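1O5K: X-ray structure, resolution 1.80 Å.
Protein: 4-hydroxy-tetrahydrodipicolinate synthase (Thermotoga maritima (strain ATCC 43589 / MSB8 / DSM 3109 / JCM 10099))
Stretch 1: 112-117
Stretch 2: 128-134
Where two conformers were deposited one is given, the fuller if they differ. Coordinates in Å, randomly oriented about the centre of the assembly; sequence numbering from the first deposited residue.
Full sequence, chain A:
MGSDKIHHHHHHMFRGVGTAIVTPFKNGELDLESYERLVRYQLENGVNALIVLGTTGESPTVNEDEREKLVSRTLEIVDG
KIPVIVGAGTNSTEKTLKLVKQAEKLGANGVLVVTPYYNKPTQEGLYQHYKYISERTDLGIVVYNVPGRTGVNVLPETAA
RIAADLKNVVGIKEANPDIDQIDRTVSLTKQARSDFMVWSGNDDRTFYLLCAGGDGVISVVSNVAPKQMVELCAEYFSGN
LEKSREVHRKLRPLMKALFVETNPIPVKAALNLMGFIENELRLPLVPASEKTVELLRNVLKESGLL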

# COMPACT_ATOMS: atom_id res chain seq x y z
N LEU A 112 -24.36 -2.82 -16.88
CA LEU A 112 -23.07 -2.56 -16.27
C LEU A 112 -22.83 -3.71 -15.30
O LEU A 112 -23.65 -3.98 -14.45
CB LEU A 112 -23.12 -1.21 -15.53
CG LEU A 112 -21.81 -0.75 -14.86
CD1 LEU A 112 -20.81 -0.37 -15.93
CD2 LEU A 112 -21.99 0.41 -13.92
N VAL A 113 -21.75 -4.47 -15.51
CA VAL A 113 -21.55 -5.69 -14.76
C VAL A 113 -20.21 -5.65 -14.04
O VAL A 113 -19.14 -5.81 -14.65
CB VAL A 113 -21.59 -6.91 -15.69
CG1 VAL A 113 -21.29 -8.18 -14.97
CG2 VAL A 113 -22.92 -7.00 -16.42
N VAL A 114 -20.28 -5.40 -12.74
CA VAL A 114 -19.09 -5.30 -11.94
C VAL A 114 -18.39 -6.65 -11.90
O VAL A 114 -19.02 -7.72 -11.95
CB VAL A 114 -19.42 -4.77 -10.50
CG1 VAL A 114 -20.28 -5.75 -9.75
CG2 VAL A 114 -18.18 -4.31 -9.75
N THR A 115 -17.07 -6.61 -11.87
CA THR A 115 -16.31 -7.83 -11.54
C THR A 115 -16.85 -8.37 -10.22
O THR A 115 -17.10 -7.62 -9.27
CB THR A 115 -14.81 -7.53 -11.30
OG1 THR A 115 -14.68 -6.60 -10.23
CG2 THR A 115 -14.14 -6.89 -12.52
N PRO A 116 -17.06 -9.68 -10.14
CA PRO A 116 -17.43 -10.31 -8.89
C PRO A 116 -16.62 -9.81 -7.72
O PRO A 116 -15.37 -9.81 -7.75
CB PRO A 116 -17.17 -11.78 -9.15
CG PRO A 116 -17.55 -11.90 -10.65
CD PRO A 116 -17.01 -10.65 -11.26
N TYR A 117 -17.34 -9.33 -6.70
CA TYR A 117 -16.77 -8.78 -5.45
C TYR A 117 -16.70 -9.91 -4.41
O TYR A 117 -17.41 -10.89 -4.53
CB TYR A 117 -17.65 -7.61 -4.90
CG TYR A 117 -19.13 -7.88 -5.06
CD1 TYR A 117 -19.82 -8.70 -4.15
CD2 TYR A 117 -19.83 -7.40 -6.16
CE1 TYR A 117 -21.15 -8.98 -4.30
CE2 TYR A 117 -21.16 -7.71 -6.32
CZ TYR A 117 -21.82 -8.49 -5.38
OH TYR A 117 -23.14 -8.78 -5.58
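Stretch 2, residues 128-134: QHYKYIS

The most distinctive feature of this contact is a tyrosine hydroxyl that reaches from a helix to the backbone near the end of a β-strand: Tyr130 OH donates a hydrogen bond to Val113 O at 2.7 Å. Tyr130 OH also lies 3.1 Å from Thr115 N, but the angle there is too poor for a hydrogen bond. Both backbone atoms lie at the edge of the phenol ring, near its plane; for Val113 O, the acceptor, this is where a phenolic hydroxyl can point its hydrogen.

Residues 128-134 are helical throughout, held by i to i+4 bonds such as Ser134 N to Tyr130 O (2.8 Å). The helix runs nearly antiparallel to strand 112-114, with a crossing angle of 150° and a closest approach between axes of 10.9 Å. Beyond Val114 the chain leaves the strand, and Thr115 and Pro116 continue the contact.

Tyr130 adopts chi1 m. Its CA-to-CB bond points sideways, yet the long side chain brings its end close to the strand, so one residue can offer both a polar tip and an apolar flank. Val113, pointing toward the helix, packs CG1 against Tyr130 CE1 at 3.6 Å; more loosely, the same methyl lies 4.4 Å from Ile133 CD1. A compact branched apolar side chain suits this buried position, where CG1 meets both the flank of the Tyr130 ring and Ile133, while the backbone carbonyl of Val113 takes the hydroxyl.

One turn back from Ile133, His129 also points toward stretch 1. Pro116 CG sits over one face of the His129 imidazole, 3.6 Å from the ring centroid and 10° off the normal, a CH-π contact for which the flat aromatic ring and the proline methylene are well matched. The imidazole also keeps a polar role: a water donates to Val114 O (2.6 Å) and hydrogen-bonds with His129 NE2 (2.8 Å), bridging two atoms that are themselves 4.3 Å apart.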

# COMPACT_ATOMS: atom_id res chain seq x y z
N GLN A 128 -13.99 -16.04 -17.98
CA GLN A 128 -15.07 -17.03 -18.09
C GLN A 128 -16.44 -16.48 -17.66
O GLN A 128 -17.46 -16.85 -18.27
CB GLN A 128 -14.71 -18.34 -17.37
CG GLN A 128 -13.61 -19.11 -18.06
CD GLN A 128 -14.01 -19.67 -19.39
OE1 GLN A 128 -15.20 -19.82 -19.67
NE2 GLN A 128 -13.03 -20.00 -20.23
N HIS A 129 -16.46 -15.65 -16.60
CA HIS A 129 -17.66 -14.98 -16.10
C HIS A 129 -18.31 -14.13 -17.20
O HIS A 129 -19.47 -14.32 -17.51
CB HIS A 129 -17.28 -14.14 -14.88
CG HIS A 129 -18.38 -13.31 -14.30
ND1 HIS A 129 -19.38 -13.82 -13.50
CD2 HIS A 129 -18.56 -11.97 -14.33
CE1 HIS A 129 -20.15 -12.82 -13.08
NE2 HIS A 129 -19.67 -11.69 -13.57
N TYR A 130 -17.53 -13.22 -17.80
CA TYR A 130 -18.04 -12.33 -18.85
C TYR A 130 -18.38 -13.12 -20.12
O TYR A 130 -19.36 -12.81 -20.79
CB TYR A 130 -17.05 -11.22 -19.12
CG TYR A 130 -17.02 -10.21 -18.00
CD1 TYR A 130 -18.10 -9.34 -17.79
CD2 TYR A 130 -15.95 -10.14 -17.10
CE1 TYR A 130 -18.11 -8.50 -16.70
CE2 TYR A 130 -15.95 -9.25 -16.05
CZ TYR A 130 -17.04 -8.44 -15.86
OH TYR A 130 -17.05 -7.55 -14.78
N LYS A 131 -17.60 -14.16 -20.42
CA LYS A 131 -17.90 -15.00 -21.59
C LYS A 131 -19.27 -15.69 -21.45
O LYS A 131 -20.10 -15.71 -22.38
CB LYS A 131 -16.83 -16.06 -21.78
CG LYS A 131 -17.09 -16.87 -23.05
CD LYS A 131 -15.83 -17.46 -23.64
CE LYS A 131 -15.67 -18.93 -23.29
NZ LYS A 131 -15.16 -19.07 -21.92
N TYR A 132 -19.46 -16.31 -20.31
CA TYR A 132 -20.71 -17.00 -20.01
C TYR A 132 -21.89 -16.07 -20.22
O TYR A 132 -22.87 -16.43 -20.87
CB TYR A 132 -20.74 -17.52 -18.58
CG TYR A 132 -21.95 -18.37 -18.24
CD1 TYR A 132 -21.98 -19.73 -18.53
CD2 TYR A 132 -23.06 -17.82 -17.60
CE1 TYR A 132 -23.09 -20.52 -18.21
CE2 TYR A 132 -24.17 -18.59 -17.30
CZ TYR A 132 -24.17 -19.94 -17.59
OH TYR A 132 -25.25 -20.71 -17.27
N ILE A 133 -21.80 -14.87 -19.66
CA ILE A 133 -22.88 -13.90 -19.78
C ILE A 133 -23.08 -13.40 -21.22
O ILE A 133 -24.20 -13.40 -21.76
CB ILE A 133 -22.64 -12.75 -18.82
CG1 ILE A 133 -22.53 -13.27 -17.36
CG2 ILE A 133 -23.72 -11.75 -18.93
CD1 ILE A 133 -21.83 -12.32 -16.38
N SER A 134 -21.98 -13.03 -21.84
CA SER A 134 -21.94 -12.52 -23.22
C SER A 134 -22.61 -13.50 -24.18
O SER A 134 -23.33 -13.09 -25.08
CB SER A 134 -20.48 -12.22 -23.60
OG SER A 134 -20.29 -12.05 -25.00
O HOH W 1 -20.85 -9.63 -12.10